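Local structure of LEOA (Escherichia coli, 4AUR) at residues A[317-328]-A[381-392]. The protein is a bacterial dynamin GTPase that probably binds and hydrolyses GTP and, like other dynamins, may act on membranes. Numbering follows the deposited sequence.
Sequences SRIEVKRLAGEL and FFEQSTAVSQRL
Phe381 pushes its ring between Val321, Leu324, Ala325 and Leu328, a knob in a hole on the surface of helix 317-328. With CG anti to the backbone N (chi1 168°), the ring reaches across to the facing helix, and Ala325 CA lies over one face in a CH-pi contact, 4.1 Å from the ring centroid. Leu324 CB touches CE1 of Phe381, while Leu328 CD2 comes in obliquely at CD2 of the ring. Leu324 returns the packing as a knob among Phe381, Gln384, Ser385 and Val388, its CD1 3.9 Å from Gln384 CB. Further along, Val388 divides its branches: CG1 meets Ser317 CA and, at 4.0 Å, Val321 CG2, whereas CG2 lies against the carboxylate of Glu320. That extended glutamate then meets Arg391 at the guanidinium edge, a long salt bridge of 3.7 Å from OE1 to NH1, the two planes only 23° apart. Ser317 OG hydrogen-bonds back to Asp313 O, and Ser385 OG to Phe528 O, where helix 521-528 also covers Val321. The axes run antiparallel (174°) 9.8 Å apart, and this reciprocal knobs-into-holes packing joins helices 275-343 and 368-408 as in the long antiparallel helical bundle of dynamin-like proteins.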
loop_
_atom_site.group_PDB
_atom_site.type_symbol
_atom_site.label_atom_id
_atom_site.label_comp_id
_atom_site.label_asym_id
_atom_site.label_seq_id
_atom_site.Cartn_x
_atom_site.Cartn_y
_atom_site.Cartn_z
ATOM N N SER A 317 -28.650 9.999 -15.952
ATOM C CA SER A 317 -29.841 9.221 -16.133
ATOM C C SER A 317 -31.093 10.080 -16.051
ATOM O O SER A 317 -31.873 10.160 -17.011
ATOM C CB SER A 317 -29.891 8.144 -15.067
ATOM O OG SER A 317 -28.915 7.166 -15.352
ATOM N N ARG A 318 -31.282 10.753 -14.929
ATOM C CA ARG A 318 -32.482 11.532 -14.790
ATOM C C ARG A 318 -32.592 12.568 -15.882
ATOM O O ARG A 318 -33.654 12.767 -16.418
ATOM C CB ARG A 318 -32.558 12.189 -13.425
ATOM C CG ARG A 318 -32.638 11.188 -12.285
ATOM C CD ARG A 318 -33.423 11.722 -11.118
ATOM N NE ARG A 318 -32.715 11.511 -9.858
ATOM C CZ ARG A 318 -33.142 10.758 -8.852
ATOM N NH1 ARG A 318 -34.274 10.079 -8.914
ATOM N NH2 ARG A 318 -32.413 10.688 -7.771
ATOM N N ILE A 319 -31.489 13.238 -16.200
ATOM C CA ILE A 319 -31.472 14.266 -17.246
ATOM C C ILE A 319 -31.876 13.675 -18.591
ATOM O O ILE A 319 -32.540 14.320 -19.382
ATOM C CB ILE A 319 -30.078 14.877 -17.364
ATOM C CG1 ILE A 319 -29.910 15.948 -16.313
ATOM C CG2 ILE A 319 -29.815 15.471 -18.750
ATOM C CD1 ILE A 319 -28.474 16.396 -16.155
ATOM N N GLU A 320 -31.465 12.442 -18.846
ATOM C CA GLU A 320 -31.780 11.808 -20.092
ATOM C C GLU A 320 -33.266 11.445 -20.197
ATOM O O GLU A 320 -33.910 11.729 -21.196
ATOM C CB GLU A 320 -30.918 10.575 -20.299
ATOM C CG GLU A 320 -30.865 10.205 -21.758
ATOM C CD GLU A 320 -29.977 9.025 -22.040
ATOM O OE1 GLU A 320 -29.073 8.752 -21.200
ATOM O OE2 GLU A 320 -30.196 8.397 -23.112
ATOM N N VAL A 321 -33.810 10.827 -19.167
ATOM C CA VAL A 321 -35.206 10.500 -19.150
ATOM C C VAL A 321 -36.060 11.744 -19.301
ATOM O O VAL A 321 -37.035 11.727 -20.044
ATOM C CB VAL A 321 -35.553 9.766 -17.862
ATOM C CG1 VAL A 321 -37.067 9.743 -17.598
ATOM C CG2 VAL A 321 -34.969 8.359 -17.941
ATOM N N LYS A 322 -35.709 12.819 -18.619
ATOM C CA LYS A 322 -36.447 14.040 -18.790
ATOM C C LYS A 322 -36.462 14.461 -20.257
ATOM O O LYS A 322 -37.484 14.899 -20.765
ATOM C CB LYS A 322 -35.858 15.142 -17.923
ATOM C CG LYS A 322 -36.313 15.076 -16.473
ATOM C CD LYS A 322 -35.308 15.701 -15.528
ATOM C CE LYS A 322 -35.986 16.057 -14.217
ATOM N NZ LYS A 322 -35.063 16.112 -13.048
ATOM N N ARG A 323 -35.340 14.292 -20.944
ATOM C CA ARG A 323 -35.237 14.691 -22.328
ATOM C C ARG A 323 -36.122 13.834 -23.220
ATOM O O ARG A 323 -36.750 14.333 -24.157
ATOM C CB ARG A 323 -33.792 14.652 -22.821
ATOM C CG ARG A 323 -33.476 15.820 -23.753
ATOM C CD ARG A 323 -32.160 15.692 -24.518
ATOM N NE ARG A 323 -31.061 15.194 -23.690
ATOM C CZ ARG A 323 -30.581 13.947 -23.739
ATOM N NH1 ARG A 323 -31.097 13.046 -24.590
ATOM N NH2 ARG A 323 -29.574 13.589 -22.933
ATOM N N LEU A 324 -36.195 12.545 -22.916
ATOM C CA LEU A 324 -37.098 11.644 -23.632
ATOM C C LEU A 324 -38.567 11.935 -23.348
ATOM O O LEU A 324 -39.393 11.832 -24.232
ATOM C CB LEU A 324 -36.808 10.203 -23.260
ATOM C CG LEU A 324 -35.415 9.738 -23.617
ATOM C CD1 LEU A 324 -35.146 8.375 -23.022
ATOM C CD2 LEU A 324 -35.214 9.732 -25.121
ATOM N N ALA A 325 -38.895 12.255 -22.104
ATOM C CA ALA A 325 -40.264 12.564 -21.749
ATOM C C ALA A 325 -40.774 13.741 -22.553
ATOM O O ALA A 325 -41.930 13.750 -22.962
ATOM C CB ALA A 325 -40.384 12.858 -20.276
ATOM N N GLY A 326 -39.895 14.712 -22.778
ATOM C CA GLY A 326 -40.224 15.910 -23.514
ATOM C C GLY A 326 -40.377 15.652 -24.992
ATOM O O GLY A 326 -41.357 16.081 -25.588
ATOM N N GLU A 327 -39.418 14.947 -25.588
ATOM C CA GLU A 327 -39.581 14.459 -26.949
ATOM C C GLU A 327 -40.902 13.688 -27.097
ATOM O O GLU A 327 -41.602 13.842 -28.095
ATOM C CB GLU A 327 -38.396 13.586 -27.362
ATOM C CG GLU A 327 -37.094 14.369 -27.587
ATOM C CD GLU A 327 -35.853 13.481 -27.530
ATOM O OE1 GLU A 327 -35.977 12.235 -27.683
ATOM O OE2 GLU A 327 -34.749 14.028 -27.320
ATOM N N LEU A 328 -41.246 12.879 -26.096
ATOM C CA LEU A 328 -42.470 12.107 -26.151
ATOM C C LEU A 328 -43.651 13.033 -26.179
ATOM O O LEU A 328 -44.567 12.861 -26.959
ATOM C CB LEU A 328 -42.630 11.207 -24.952
ATOM C CG LEU A 328 -44.003 10.519 -24.953
ATOM C CD1 LEU A 328 -44.109 9.618 -26.161
ATOM C CD2 LEU A 328 -44.283 9.736 -23.683
ATOM N N PHE A 381 -41.134 5.113 -25.508
ATOM C CA PHE A 381 -40.484 5.917 -24.472
ATOM C C PHE A 381 -40.194 5.048 -23.255
ATOM O O PHE A 381 -39.075 5.005 -22.758
ATOM C CB PHE A 381 -41.360 7.118 -24.085
ATOM C CG PHE A 381 -40.908 7.835 -22.840
ATOM C CD1 PHE A 381 -39.576 8.102 -22.610
ATOM C CD2 PHE A 381 -41.825 8.249 -21.896
ATOM C CE1 PHE A 381 -39.181 8.754 -21.462
ATOM C CE2 PHE A 381 -41.431 8.907 -20.751
ATOM C CZ PHE A 381 -40.109 9.164 -20.536
ATOM N N PHE A 382 -41.206 4.329 -22.803
ATOM C CA PHE A 382 -41.047 3.388 -21.714
ATOM C C PHE A 382 -39.858 2.419 -21.955
ATOM O O PHE A 382 -39.155 2.024 -21.023
ATOM C CB PHE A 382 -42.384 2.667 -21.460
ATOM C CG PHE A 382 -42.434 1.887 -20.178
ATOM C CD1 PHE A 382 -41.770 2.320 -19.030
ATOM C CD2 PHE A 382 -43.167 0.727 -20.104
ATOM C CE1 PHE A 382 -41.823 1.593 -17.844
ATOM C CE2 PHE A 382 -43.223 -0.009 -18.920
ATOM C CZ PHE A 382 -42.551 0.428 -17.788
ATOM N N GLU A 383 -39.575 2.090 -23.198
ATOM C CA GLU A 383 -38.472 1.193 -23.487
ATOM C C GLU A 383 -37.139 1.938 -23.503
ATOM O O GLU A 383 -36.191 1.537 -22.842
ATOM C CB GLU A 383 -38.725 0.483 -24.816
ATOM C CG GLU A 383 -39.982 -0.394 -24.789
ATOM C CD GLU A 383 -40.494 -0.769 -26.176
ATOM O OE1 GLU A 383 -39.728 -0.574 -27.160
ATOM O OE2 GLU A 383 -41.660 -1.259 -26.268
ATOM N N GLN A 384 -37.057 3.022 -24.256
ATOM C CA GLN A 384 -35.870 3.864 -24.228
ATOM C C GLN A 384 -35.531 4.216 -22.772
ATOM O O GLN A 384 -34.396 4.063 -22.345
ATOM C CB GLN A 384 -36.081 5.145 -25.049
ATOM C CG GLN A 384 -36.158 4.948 -26.561
ATOM C CD GLN A 384 -36.277 6.267 -27.367
ATOM O OE1 GLN A 384 -37.103 7.157 -27.088
ATOM N NE2 GLN A 384 -35.442 6.381 -28.386
ATOM N N SER A 385 -36.527 4.649 -22.008
ATOM C CA SER A 385 -36.310 5.020 -20.614
ATOM C C SER A 385 -35.999 3.828 -19.697
ATOM O O SER A 385 -35.214 3.949 -18.772
ATOM C CB SER A 385 -37.488 5.831 -20.054
ATOM O OG SER A 385 -38.497 4.978 -19.549
ATOM N N THR A 386 -36.616 2.685 -19.927
ATOM C CA THR A 386 -36.189 1.459 -19.223
ATOM C C THR A 386 -34.730 1.092 -19.590
ATOM O O THR A 386 -34.002 0.585 -18.768
ATOM C CB THR A 386 -37.159 0.267 -19.494
ATOM O OG1 THR A 386 -38.400 0.487 -18.806
ATOM C CG2 THR A 386 -36.569 -1.066 -19.017
ATOM N N ALA A 387 -34.296 1.368 -20.809
ATOM C CA ALA A 387 -32.926 1.059 -21.187
ATOM C C ALA A 387 -31.931 1.983 -20.510
ATOM O O ALA A 387 -30.794 1.585 -20.299
ATOM C CB ALA A 387 -32.756 1.124 -22.696
ATOM N N VAL A 388 -32.342 3.210 -20.195
ATOM C CA VAL A 388 -31.490 4.158 -19.476
ATOM C C VAL A 388 -31.202 3.622 -18.083
ATOM O O VAL A 388 -30.061 3.603 -17.622
ATOM C CB VAL A 388 -32.156 5.554 -19.368
ATOM C CG1 VAL A 388 -31.535 6.418 -18.262
ATOM C CG2 VAL A 388 -32.069 6.274 -20.712
ATOM N N SER A 389 -32.251 3.174 -17.422
ATOM C CA SER A 389 -32.130 2.640 -16.092
ATOM C C SER A 389 -31.340 1.333 -16.100
ATOM O O SER A 389 -30.737 0.947 -15.088
ATOM C CB SER A 389 -33.516 2.409 -15.500
ATOM O OG SER A 389 -33.931 1.113 -15.823
ATOM N N GLN A 390 -31.333 0.654 -17.239
ATOM C CA GLN A 390 -30.546 -0.532 -17.354
ATOM C C GLN A 390 -29.067 -0.240 -17.500
ATOM O O GLN A 390 -28.254 -0.982 -16.984
ATOM C CB GLN A 390 -31.003 -1.394 -18.519
ATOM C CG GLN A 390 -30.640 -2.869 -18.322
ATOM C CD GLN A 390 -31.690 -3.650 -17.538
ATOM O OE1 GLN A 390 -32.827 -3.202 -17.333
ATOM N NE2 GLN A 390 -31.313 -4.836 -17.109
ATOM N N ARG A 391 -28.714 0.814 -18.216
ATOM C CA ARG A 391 -27.315 1.208 -18.330
ATOM C C ARG A 391 -26.775 1.736 -17.013
ATOM O O ARG A 391 -25.587 1.622 -16.739
ATOM C CB ARG A 391 -27.117 2.257 -19.415
ATOM C CG ARG A 391 -26.965 1.639 -20.791
ATOM C CD ARG A 391 -26.722 2.676 -21.879
ATOM N NE ARG A 391 -27.974 3.067 -22.526
ATOM C CZ ARG A 391 -28.584 4.236 -22.376
ATOM N NH1 ARG A 391 -28.074 5.200 -21.596
ATOM N NH2 ARG A 391 -29.725 4.434 -23.022
ATOM N N LEU A 392 -27.644 2.312 -16.200
ATOM C CA LEU A 392 -27.240 2.795 -14.909
ATOM C C LEU A 392 -26.968 1.616 -13.977
ATOM O O LEU A 392 -25.965 1.608 -13.289
ATOM C CB LEU A 392 -28.301 3.744 -14.332
ATOM C CG LEU A 392 -28.375 3.954 -12.819
ATOM C CD1 LEU A 392 -27.083 4.546 -12.283
ATOM C CD2 LEU A 392 -29.553 4.863 -12.517
#